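Local coordinates for HTH-type transcriptional repressor PhnF (Mycobacterium smegmatis, PDB 3F8M), which represses the operon for phosphate uptake when phosphate is available in the cell, acting as a DNA-binding transcription factor of the GntR family, at residues Q17-E22 and R50-Q55; P78-P83 and D231-T236; V105-L110 and L129-V134; Q152-L157 and R172-A177. All blocks are in the same frame, centred on the assembly; numbering follows the deposited sequence.

Contact 1: residues Q17-E22 and R50-Q55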
# COMPACT_ATOMS: atom_id res chain seq x y z
N GLN A 17 12.40 12.50 29.41
CA GLN A 17 13.29 11.65 28.61
C GLN A 17 13.53 10.31 29.30
O GLN A 17 13.53 9.26 28.65
CB GLN A 17 14.64 12.34 28.37
CG GLN A 17 14.63 13.50 27.38
CD GLN A 17 16.04 13.91 26.94
OE1 GLN A 17 16.92 14.14 27.78
NE2 GLN A 17 16.25 13.99 25.63
N VAL A 18 13.72 10.35 30.62
CA VAL A 18 13.98 9.16 31.44
C VAL A 18 12.80 8.17 31.43
O VAL A 18 13.03 6.96 31.32
CB VAL A 18 14.43 9.53 32.88
CG1 VAL A 18 14.46 8.30 33.79
CG2 VAL A 18 15.81 10.21 32.85
N VAL A 19 11.57 8.67 31.53
CA VAL A 19 10.39 7.79 31.45
C VAL A 19 10.34 7.02 30.11
O VAL A 19 10.10 5.81 30.12
CB VAL A 19 9.04 8.51 31.75
CG1 VAL A 19 8.43 9.15 30.49
CG2 VAL A 19 8.05 7.52 32.42
N ARG A 20 10.59 7.72 29.00
CA ARG A 20 10.67 7.07 27.68
C ARG A 20 11.76 5.99 27.62
O ARG A 20 11.59 4.97 26.96
CB ARG A 20 10.85 8.10 26.57
CG ARG A 20 9.53 8.67 26.04
CD ARG A 20 9.66 10.14 25.56
NE ARG A 20 8.35 10.75 25.26
CZ ARG A 20 7.68 11.55 26.08
NH1 ARG A 20 8.17 11.86 27.28
NH2 ARG A 20 6.51 12.05 25.71
N ALA A 21 12.87 6.21 28.32
CA ALA A 21 13.96 5.23 28.35
C ALA A 21 13.60 4.05 29.25
O ALA A 21 13.99 2.91 28.98
CB ALA A 21 15.26 5.89 28.84
N GLU A 22 12.87 4.33 30.33
CA GLU A 22 12.44 3.30 31.26
C GLU A 22 11.39 2.38 30.59
O GLU A 22 11.37 1.17 30.86
CB GLU A 22 11.92 3.90 32.57
CG GLU A 22 13.02 4.36 33.54
CD GLU A 22 13.52 3.24 34.47
OE1 GLU A 22 13.36 2.05 34.12
OE2 GLU A 22 14.07 3.56 35.55
N ARG A 50 0.82 11.92 34.85
CA ARG A 50 0.03 10.87 34.18
C ARG A 50 -0.08 11.10 32.67
O ARG A 50 -0.04 10.15 31.88
CB ARG A 50 -1.38 10.81 34.74
CG ARG A 50 -1.50 10.25 36.12
CD ARG A 50 -2.97 10.15 36.46
NE ARG A 50 -3.69 9.27 35.51
CZ ARG A 50 -5.01 9.12 35.48
NH1 ARG A 50 -5.79 9.79 36.33
NH2 ARG A 50 -5.56 8.31 34.58
N GLU A 51 -0.22 12.36 32.27
CA GLU A 51 -0.33 12.73 30.85
C GLU A 51 1.00 12.50 30.13
O GLU A 51 1.03 12.29 28.91
CB GLU A 51 -0.77 14.17 30.66
CG GLU A 51 -2.18 14.52 31.15
CD GLU A 51 -2.33 14.65 32.68
OE1 GLU A 51 -1.32 14.66 33.42
OE2 GLU A 51 -3.49 14.74 33.14
N THR A 52 2.09 12.55 30.89
CA THR A 52 3.40 12.28 30.32
C THR A 52 3.57 10.78 29.98
O THR A 52 4.13 10.44 28.94
CB THR A 52 4.52 12.78 31.22
OG1 THR A 52 4.29 14.18 31.48
CG2 THR A 52 5.87 12.61 30.50
N VAL A 53 3.11 9.91 30.87
CA VAL A 53 3.15 8.46 30.61
C VAL A 53 2.19 8.17 29.45
O VAL A 53 2.57 7.49 28.50
CB VAL A 53 2.82 7.61 31.87
CG1 VAL A 53 2.74 6.12 31.53
CG2 VAL A 53 3.85 7.84 32.95
N ARG A 54 0.99 8.73 29.50
CA ARG A 54 -0.02 8.54 28.43
C ARG A 54 0.58 8.81 27.06
O ARG A 54 0.37 8.07 26.10
CB ARG A 54 -1.21 9.48 28.64
CG ARG A 54 -2.42 9.27 27.71
CD ARG A 54 -3.55 10.24 28.09
NE ARG A 54 -3.69 10.27 29.55
CZ ARG A 54 -4.51 11.06 30.24
NH1 ARG A 54 -5.33 11.90 29.61
NH2 ARG A 54 -4.52 10.98 31.57
N GLN A 55 1.28 9.93 26.97
CA GLN A 55 1.87 10.35 25.72
C GLN A 55 3.01 9.40 25.29
O GLN A 55 3.13 9.09 24.11
CB GLN A 55 2.40 11.78 25.88
CG GLN A 55 3.25 12.27 24.70
CD GLN A 55 2.48 12.31 23.41
OE1 GLN A 55 1.23 12.36 23.40
NE2 GLN A 55 3.21 12.29 22.28
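Val19 and Val53 meet methyl to methyl, CG2 to CG2 at 4.2 Å, where the helix segments 17-22 and 50-55 come closest in backbone terms. Their CA atoms stand 7.3 Å apart, although the short axes keep 10.2 Å between them and cross at -47°. The other branch of Val19, CG1, reaches CG2 of Thr52 at 4.3 Å. All three of these residues are buried, and their neighbours complete the apolar packing: Phe46 and Val48 lie against Val19, while Ile42 and Ala43 of helix 39-45 lie against Val53. Thr52 can offer its methyl here because CG2 is anti to the backbone N, which leaves OG1 beside that nitrogen.

The flank is looser and partly exposed. Arg20 spans the gap with a chain bent at chi2, and its NH2 comes to 3.4 Å from Gln55 CG, which lies at the edge of the guanidinium, near its plane. NH1 is 4.0 Å from Thr52 CG2. No hydrogen bond joins the two segments; the guanidinium is held from outside, by a salt bridge to Glu59 and a hydrogen bond from NH1 to His16 O. Glu59 also accepts from Gln55 NE2, so one carboxylate serves both polar ends. Such packing of an N-terminal helix against the second helix of a helix-turn-helix, predicted here for residues 39-58, is characteristic of the GntR-type winged helix-turn-helix domain.

Contact 2: residues P78-P83 and D231-T236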
# COMPACT_ATOMS: atom_id res chain seq x y z
N PRO A 78 5.80 -5.71 16.50
CA PRO A 78 5.68 -4.59 15.61
C PRO A 78 5.69 -5.08 14.14
O PRO A 78 6.41 -6.04 13.81
CB PRO A 78 6.93 -3.76 15.90
CG PRO A 78 7.65 -4.41 16.97
CD PRO A 78 7.11 -5.77 17.18
N LYS A 79 4.86 -4.45 13.33
CA LYS A 79 4.93 -4.63 11.86
C LYS A 79 6.26 -4.10 11.36
O LYS A 79 6.73 -3.05 11.82
CB LYS A 79 3.80 -3.84 11.19
CG LYS A 79 2.42 -4.34 11.56
CD LYS A 79 1.41 -3.42 10.94
CE LYS A 79 0.00 -3.95 11.10
NZ LYS A 79 -0.93 -2.95 10.48
N ILE A 80 6.86 -4.82 10.41
CA ILE A 80 8.00 -4.27 9.67
C ILE A 80 7.52 -3.11 8.84
O ILE A 80 6.50 -3.23 8.18
CB ILE A 80 8.68 -5.32 8.75
CG1 ILE A 80 9.38 -6.37 9.60
CG2 ILE A 80 9.79 -4.67 7.93
CD1 ILE A 80 9.40 -7.74 8.96
N ARG A 81 8.22 -1.98 8.93
CA ARG A 81 7.86 -0.76 8.19
C ARG A 81 8.81 -0.61 7.00
O ARG A 81 9.95 -0.15 7.12
CB ARG A 81 7.90 0.47 9.11
CG ARG A 81 6.83 0.44 10.20
CD ARG A 81 7.05 1.56 11.23
NE ARG A 81 7.11 2.86 10.59
CZ ARG A 81 6.05 3.63 10.35
NH1 ARG A 81 4.83 3.25 10.72
NH2 ARG A 81 6.21 4.79 9.73
N GLN A 82 8.35 -1.06 5.86
CA GLN A 82 9.21 -1.10 4.70
C GLN A 82 8.98 0.06 3.73
O GLN A 82 7.87 0.20 3.20
CB GLN A 82 8.96 -2.42 4.02
CG GLN A 82 9.65 -2.58 2.71
CD GLN A 82 10.03 -4.00 2.48
OE1 GLN A 82 11.18 -4.29 2.19
NE2 GLN A 82 9.06 -4.92 2.61
N PRO A 83 10.04 0.85 3.45
CA PRO A 83 9.96 1.91 2.45
C PRO A 83 9.65 1.30 1.08
O PRO A 83 10.16 0.21 0.77
CB PRO A 83 11.37 2.51 2.46
CG PRO A 83 12.00 2.04 3.74
CD PRO A 83 11.40 0.71 4.01
N ASP A 231 -1.09 -7.97 8.79
CA ASP A 231 -0.79 -7.85 10.24
C ASP A 231 0.71 -7.85 10.57
O ASP A 231 1.10 -7.61 11.73
CB ASP A 231 -1.59 -8.87 11.07
CG ASP A 231 -1.27 -10.33 10.74
OD1 ASP A 231 -0.34 -10.63 9.93
OD2 ASP A 231 -2.00 -11.19 11.27
N ARG A 232 1.57 -8.03 9.56
CA ARG A 232 3.00 -8.04 9.82
C ARG A 232 3.76 -7.01 9.00
O ARG A 232 5.00 -6.90 9.08
CB ARG A 232 3.57 -9.47 9.67
CG ARG A 232 3.31 -10.35 10.92
CD ARG A 232 3.14 -11.84 10.66
NE ARG A 232 2.53 -12.55 11.81
CZ ARG A 232 2.37 -13.87 11.91
NH1 ARG A 232 2.80 -14.71 10.93
NH2 ARG A 232 1.79 -14.38 13.01
N MET A 233 3.04 -6.22 8.21
CA MET A 233 3.75 -5.34 7.32
C MET A 233 3.07 -4.00 7.15
O MET A 233 1.84 -3.95 7.03
CB MET A 233 3.92 -6.06 5.96
CG MET A 233 4.48 -5.19 4.84
SD MET A 233 6.23 -4.81 5.10
CE MET A 233 6.82 -6.40 5.71
N THR A 234 3.87 -2.94 7.15
CA THR A 234 3.42 -1.60 6.78
C THR A 234 4.32 -1.09 5.70
O THR A 234 5.53 -1.25 5.80
CB THR A 234 3.52 -0.63 7.98
OG1 THR A 234 2.66 -1.10 9.01
CG2 THR A 234 3.10 0.74 7.59
N PHE A 235 3.76 -0.45 4.67
CA PHE A 235 4.58 0.25 3.70
C PHE A 235 4.55 1.74 3.90
O PHE A 235 3.51 2.29 4.25
CB PHE A 235 4.12 -0.10 2.29
CG PHE A 235 4.42 -1.51 1.91
CD1 PHE A 235 5.73 -1.88 1.59
CD2 PHE A 235 3.44 -2.46 1.91
CE1 PHE A 235 6.02 -3.17 1.26
CE2 PHE A 235 3.73 -3.76 1.59
CZ PHE A 235 5.02 -4.12 1.26
N THR A 236 5.69 2.37 3.71
CA THR A 236 5.84 3.82 3.82
C THR A 236 6.39 4.35 2.50
O THR A 236 7.17 3.67 1.81
CB THR A 236 6.80 4.25 4.94
OG1 THR A 236 8.14 3.96 4.55
CG2 THR A 236 6.48 3.54 6.27
O HOH W 1 5.79 -8.26 11.95
O HOH W 2 -0.95 -3.42 7.64
O HOH W 3 9.68 2.82 6.71
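Thr234 is gripped through its main chain from both ends: its N donates to Ile80 O at 2.8 Å, almost straight (171° at the hydrogen), and its O accepts from Gln82 N. In both bonds the donor sits nearly along the C=O axis. The outer two bonds are longer, with Ile80 N 3.1 Å from Arg232 O and Thr236 N equally far from Gln82 O, and in each the donor stands above the carbonyl plane. This alternation pairs Ile80-Pro83 with Met233-Thr236 as parallel strands, a two-stranded sheet that brings strand 80-83 alongside the last strand of the chain, 233-240. Phe235 and Thr236 also pair in antiparallel fashion with a strand of the second subunit, so the sheet continues across the dimer interface.

On the face of Ile80, Gln82, Met233 and Phe235, the Met233 chain bends at chi2 and chi3, bringing CE to 3.7 Å from Ile80 CB. The Gln82 amide lies beside the Phe235 ring, the planes only 6° apart, with NE2 3.8 Å from CE1. On the other face, Thr236 CG2 sits over the Arg81 guanidinium, 3.7 Å from NH2. Lys79 crosses Thr234 at about a right angle, its CD 3.3 Å from OG1. Lys79 NZ forms a salt bridge, and Thr234 OG1 a hydrogen bond, with Asp186 of the second subunit, while a water links NZ to Met233 O.

Contact 3: residues V105-L110 and L129-V134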
# COMPACT_ATOMS: atom_id res chain seq x y z
N VAL A 105 11.93 -21.30 -0.79
CA VAL A 105 10.86 -22.24 -1.08
C VAL A 105 11.29 -23.14 -2.25
O VAL A 105 11.41 -24.39 -2.11
CB VAL A 105 9.57 -21.47 -1.42
CG1 VAL A 105 8.44 -22.38 -1.88
CG2 VAL A 105 9.13 -20.66 -0.24
N ALA A 106 11.56 -22.54 -3.41
CA ALA A 106 12.02 -23.33 -4.56
C ALA A 106 12.55 -22.43 -5.67
O ALA A 106 12.10 -21.29 -5.82
CB ALA A 106 10.88 -24.16 -5.10
N TRP A 107 13.51 -22.96 -6.44
CA TRP A 107 13.82 -22.43 -7.74
C TRP A 107 12.97 -23.23 -8.73
O TRP A 107 12.81 -24.45 -8.56
CB TRP A 107 15.31 -22.64 -8.07
CG TRP A 107 16.33 -21.87 -7.22
CD1 TRP A 107 17.02 -22.33 -6.16
CD2 TRP A 107 16.78 -20.54 -7.46
NE1 TRP A 107 17.88 -21.36 -5.69
CE2 TRP A 107 17.74 -20.23 -6.46
CE3 TRP A 107 16.45 -19.55 -8.41
CZ2 TRP A 107 18.40 -19.00 -6.38
CZ3 TRP A 107 17.11 -18.30 -8.34
CH2 TRP A 107 18.09 -18.05 -7.33
N SER A 108 12.43 -22.55 -9.74
CA SER A 108 11.67 -23.19 -10.83
C SER A 108 12.21 -22.70 -12.17
O SER A 108 12.58 -21.53 -12.31
CB SER A 108 10.16 -22.91 -10.77
OG SER A 108 9.62 -23.37 -9.55
N ASP A 109 12.25 -23.60 -13.15
CA ASP A 109 12.67 -23.25 -14.50
C ASP A 109 11.42 -23.28 -15.36
O ASP A 109 10.74 -24.30 -15.44
CB ASP A 109 13.71 -24.27 -15.02
CG ASP A 109 15.00 -24.28 -14.20
OD1 ASP A 109 15.82 -23.35 -14.36
OD2 ASP A 109 15.22 -25.26 -13.45
N LEU A 110 11.10 -22.13 -15.93
CA LEU A 110 9.88 -21.86 -16.63
C LEU A 110 10.27 -21.26 -18.01
O LEU A 110 11.46 -21.04 -18.27
CB LEU A 110 9.05 -20.82 -15.84
CG LEU A 110 8.69 -21.20 -14.37
CD1 LEU A 110 7.89 -20.11 -13.71
CD2 LEU A 110 7.91 -22.52 -14.31
N LEU A 129 13.90 -17.93 -14.93
CA LEU A 129 14.27 -18.56 -13.69
C LEU A 129 13.40 -17.94 -12.63
O LEU A 129 13.41 -16.74 -12.50
CB LEU A 129 15.75 -18.34 -13.38
CG LEU A 129 16.30 -18.93 -12.07
CD1 LEU A 129 16.04 -20.42 -12.00
CD2 LEU A 129 17.84 -18.59 -11.91
N GLN A 130 12.66 -18.76 -11.87
CA GLN A 130 11.79 -18.21 -10.80
C GLN A 130 12.33 -18.59 -9.44
O GLN A 130 12.63 -19.77 -9.20
CB GLN A 130 10.38 -18.75 -10.93
CG GLN A 130 9.43 -18.30 -9.78
CD GLN A 130 8.03 -18.83 -9.96
OE1 GLN A 130 7.24 -18.22 -10.67
NE2 GLN A 130 7.71 -19.93 -9.31
N LEU A 131 12.46 -17.59 -8.56
CA LEU A 131 12.89 -17.80 -7.22
C LEU A 131 11.67 -17.52 -6.33
O LEU A 131 11.06 -16.44 -6.40
CB LEU A 131 13.98 -16.80 -6.84
CG LEU A 131 14.39 -16.81 -5.35
CD1 LEU A 131 14.91 -18.20 -4.86
CD2 LEU A 131 15.42 -15.70 -5.11
N GLU A 132 11.34 -18.49 -5.48
CA GLU A 132 10.27 -18.28 -4.47
C GLU A 132 10.85 -18.45 -3.10
O GLU A 132 11.61 -19.38 -2.84
CB GLU A 132 9.17 -19.29 -4.59
CG GLU A 132 8.15 -19.00 -5.61
CD GLU A 132 6.73 -19.46 -5.17
OE1 GLU A 132 6.56 -20.64 -4.76
OE2 GLU A 132 5.80 -18.64 -5.33
N ARG A 133 10.55 -17.48 -2.23
CA ARG A 133 11.10 -17.46 -0.89
C ARG A 133 9.99 -16.95 0.04
O ARG A 133 9.10 -16.18 -0.38
CB ARG A 133 12.27 -16.50 -0.80
CG ARG A 133 13.52 -16.97 -1.61
CD ARG A 133 14.75 -16.14 -1.35
NE ARG A 133 14.66 -14.72 -1.66
CZ ARG A 133 15.70 -13.89 -1.54
NH1 ARG A 133 15.56 -12.61 -1.81
NH2 ARG A 133 16.86 -14.36 -1.13
N VAL A 134 10.09 -17.37 1.30
CA VAL A 134 9.28 -16.84 2.39
C VAL A 134 10.13 -15.88 3.23
O VAL A 134 11.28 -16.19 3.57
CB VAL A 134 8.72 -17.99 3.28
CG1 VAL A 134 7.93 -17.47 4.47
CG2 VAL A 134 7.86 -18.96 2.46
O HOH W 4 9.83 -21.45 -7.64
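Leu131 lays CD1 over the centre of the six-membered ring of Trp107, 3.7 Å from the centroid and 6° off the ring normal, a CH-pi contact on the face of the indole. The branch that carries CD1 starts from a CG anti to the backbone N (chi1 172°). Leu131 CB makes a contact of its own, 3.8 Å from Trp107 CZ3. Leu129 approaches the same atom obliquely, with CD2 3.7 Å from Trp107 CZ3. Trp107 and Leu131 form a non-hydrogen-bonded antiparallel pair, as do Asp109 and Leu129, and all four side chains lie on one face.

The backbone bonds fall on the alternate pairs. Ser108 and Gln130 exchange two, each 2.8 Å between N and O. Val105 and Ala106 both stand opposite Glu132, a classic beta bulge, and both N-H groups bond to its O from the same side of the carbonyl plane.

The opposite face is more polar. A water donates to Ala106 O, accepts from Gln130 NE2 and is hydrogen-bonded to Ser108 OG, bridging the two side chains. Leu110 CD1 rests against Gln130 OE1. The buried Glu132 carboxylate is met by a salt bridge from Arg193 and a hydrogen bond with Thr146.

Strand 100-111 is one of the two outermost strands of the six-stranded sheet within this chain, and strand 127-137 passes the bonding on to 140-150. Helix 157-160 lies against Trp107 and Leu129, with Phe161 beside it.

Contact 4: residues Q152-L157 and R172-A177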
# COMPACT_ATOMS: atom_id res chain seq x y z
N GLN A 152 18.47 -15.81 -19.09
CA GLN A 152 19.63 -15.46 -19.93
C GLN A 152 20.48 -14.36 -19.34
O GLN A 152 21.69 -14.30 -19.53
CB GLN A 152 19.18 -15.11 -21.36
CG GLN A 152 18.68 -16.36 -22.06
CD GLN A 152 18.77 -16.34 -23.56
OE1 GLN A 152 18.37 -15.37 -24.23
NE2 GLN A 152 19.26 -17.44 -24.12
N ARG A 153 19.83 -13.45 -18.61
CA ARG A 153 20.55 -12.34 -17.97
C ARG A 153 21.42 -12.74 -16.78
O ARG A 153 22.27 -11.96 -16.36
CB ARG A 153 19.62 -11.22 -17.51
CG ARG A 153 18.87 -10.43 -18.63
CD ARG A 153 18.45 -9.06 -18.09
NE ARG A 153 19.61 -8.23 -17.82
CZ ARG A 153 19.57 -6.95 -17.45
NH1 ARG A 153 18.41 -6.32 -17.28
NH2 ARG A 153 20.71 -6.30 -17.24
N TYR A 154 21.20 -13.92 -16.21
CA TYR A 154 21.86 -14.28 -14.93
C TYR A 154 22.51 -15.65 -14.91
O TYR A 154 22.17 -16.48 -14.08
CB TYR A 154 20.86 -14.14 -13.74
CG TYR A 154 20.13 -12.83 -13.74
CD1 TYR A 154 20.77 -11.65 -13.38
CD2 TYR A 154 18.77 -12.77 -14.11
CE1 TYR A 154 20.08 -10.43 -13.39
CE2 TYR A 154 18.08 -11.56 -14.12
CZ TYR A 154 18.75 -10.39 -13.77
OH TYR A 154 18.06 -9.20 -13.77
N PRO A 155 23.49 -15.91 -15.80
CA PRO A 155 24.09 -17.23 -15.71
C PRO A 155 24.77 -17.45 -14.35
O PRO A 155 25.32 -16.51 -13.73
CB PRO A 155 25.12 -17.27 -16.88
CG PRO A 155 25.43 -15.86 -17.14
CD PRO A 155 24.12 -15.07 -16.83
N GLY A 156 24.68 -18.67 -13.88
CA GLY A 156 25.32 -19.11 -12.66
C GLY A 156 24.56 -18.66 -11.41
O GLY A 156 24.98 -18.96 -10.30
N LEU A 157 23.44 -17.94 -11.58
CA LEU A 157 22.77 -17.36 -10.40
C LEU A 157 22.58 -18.35 -9.28
O LEU A 157 22.88 -18.04 -8.13
CB LEU A 157 21.43 -16.71 -10.74
CG LEU A 157 20.87 -15.96 -9.52
CD1 LEU A 157 21.78 -14.78 -9.18
CD2 LEU A 157 19.45 -15.50 -9.83
N ARG A 172 23.02 -6.16 -8.30
CA ARG A 172 23.92 -5.00 -8.36
C ARG A 172 25.39 -5.42 -8.55
O ARG A 172 26.11 -4.81 -9.37
CB ARG A 172 23.78 -4.14 -7.12
CG ARG A 172 22.50 -3.36 -7.11
CD ARG A 172 22.40 -2.50 -5.85
NE ARG A 172 21.12 -1.81 -5.86
CZ ARG A 172 20.11 -2.02 -5.02
NH1 ARG A 172 20.21 -2.90 -4.04
NH2 ARG A 172 18.98 -1.32 -5.17
N SER A 173 25.79 -6.49 -7.86
CA SER A 173 27.18 -7.05 -7.90
C SER A 173 27.52 -7.57 -9.30
O SER A 173 28.69 -7.69 -9.63
CB SER A 173 27.40 -8.13 -6.82
OG SER A 173 26.87 -9.40 -7.18
N ARG A 174 26.49 -7.81 -10.12
CA ARG A 174 26.70 -8.22 -11.52
C ARG A 174 26.72 -7.02 -12.52
O ARG A 174 26.72 -7.22 -13.73
CB ARG A 174 25.69 -9.31 -11.91
CG ARG A 174 25.85 -10.64 -11.10
CD ARG A 174 24.58 -11.54 -11.12
NE ARG A 174 24.86 -12.92 -10.72
CZ ARG A 174 25.00 -13.94 -11.57
NH1 ARG A 174 24.85 -13.75 -12.87
NH2 ARG A 174 25.26 -15.15 -11.12
N GLY A 175 26.75 -5.81 -11.98
CA GLY A 175 26.85 -4.57 -12.77
C GLY A 175 25.52 -4.05 -13.29
O GLY A 175 25.46 -3.30 -14.27
N ILE A 176 24.43 -4.47 -12.65
CA ILE A 176 23.08 -4.13 -13.10
C ILE A 176 22.48 -3.23 -12.04
O ILE A 176 22.33 -3.63 -10.88
CB ILE A 176 22.21 -5.40 -13.32
CG1 ILE A 176 22.86 -6.30 -14.38
CG2 ILE A 176 20.74 -5.05 -13.65
CD1 ILE A 176 22.30 -7.73 -14.46
N ALA A 177 22.15 -2.01 -12.42
CA ALA A 177 21.70 -1.02 -11.43
C ALA A 177 20.18 -0.94 -11.45
O ALA A 177 19.59 -0.97 -12.53
CB ALA A 177 22.28 0.34 -11.73
O HOH W 5 24.35 -11.61 -14.73
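A type II beta turn from Tyr154 to Leu157, closed by Leu157 N on Tyr154 O, places Gly156 at the N-cap of the following helix and turns the Pro155 carbonyl toward Arg174. That oxygen is gripped end-on by both terminal nitrogens of Arg174, NH1 and NH2, each 2.9 Å from Pro155 O. It lies in the guanidinium plane, while both donors reach it from one side of the carbonyl plane. The Arg174 chain is extended from CG to NE, which carries the charged group across the gap. Leu157 CD1 sits over one face of the guanidinium, 3.9 Å from NE, and a water joins NH1 to Arg153 O. NE and NH2 have further partners in Glu170 and Thr160.

Ile176 provides the apolar half, its CD1 3.7 Å from Tyr154 CE1 and 3.5 Å from Arg153 NH2. The Arg153 guanidinium continues to Asp215 and Ala220 O, and the Tyr154 hydroxyl to Ile221 O. The contact thus ties the turn after strand 140-150 to the end of helix 167-173: Ile171 of that helix touches both Tyr154 and Ile176, and Leu157 reaches Leu129 and Leu149 on strands 127-137 and 140-150.

From the N terminus, contact 1 closes first, bringing helix 15-29 against helix 50-62 within the DNA-binding domain before the chain leaves it. Contact 2 then opens at 78-83 and closes only at 231-236, 148 residues later, so its loop holds most of the UTRA domain. Contacts 3 and 4 are nested inside that loop and follow each other in series: the first pairs the edge strand 100-111 with its neighbour 127-137, the second closes the short loop that holds helix 157-160 and most of helix 167-173. They touch through Leu157, whose CD2 packs on Trp107 and Leu129. Contact 1 lies on the opposite side of the chain's centre, about 48 Å from contact 3 between centres.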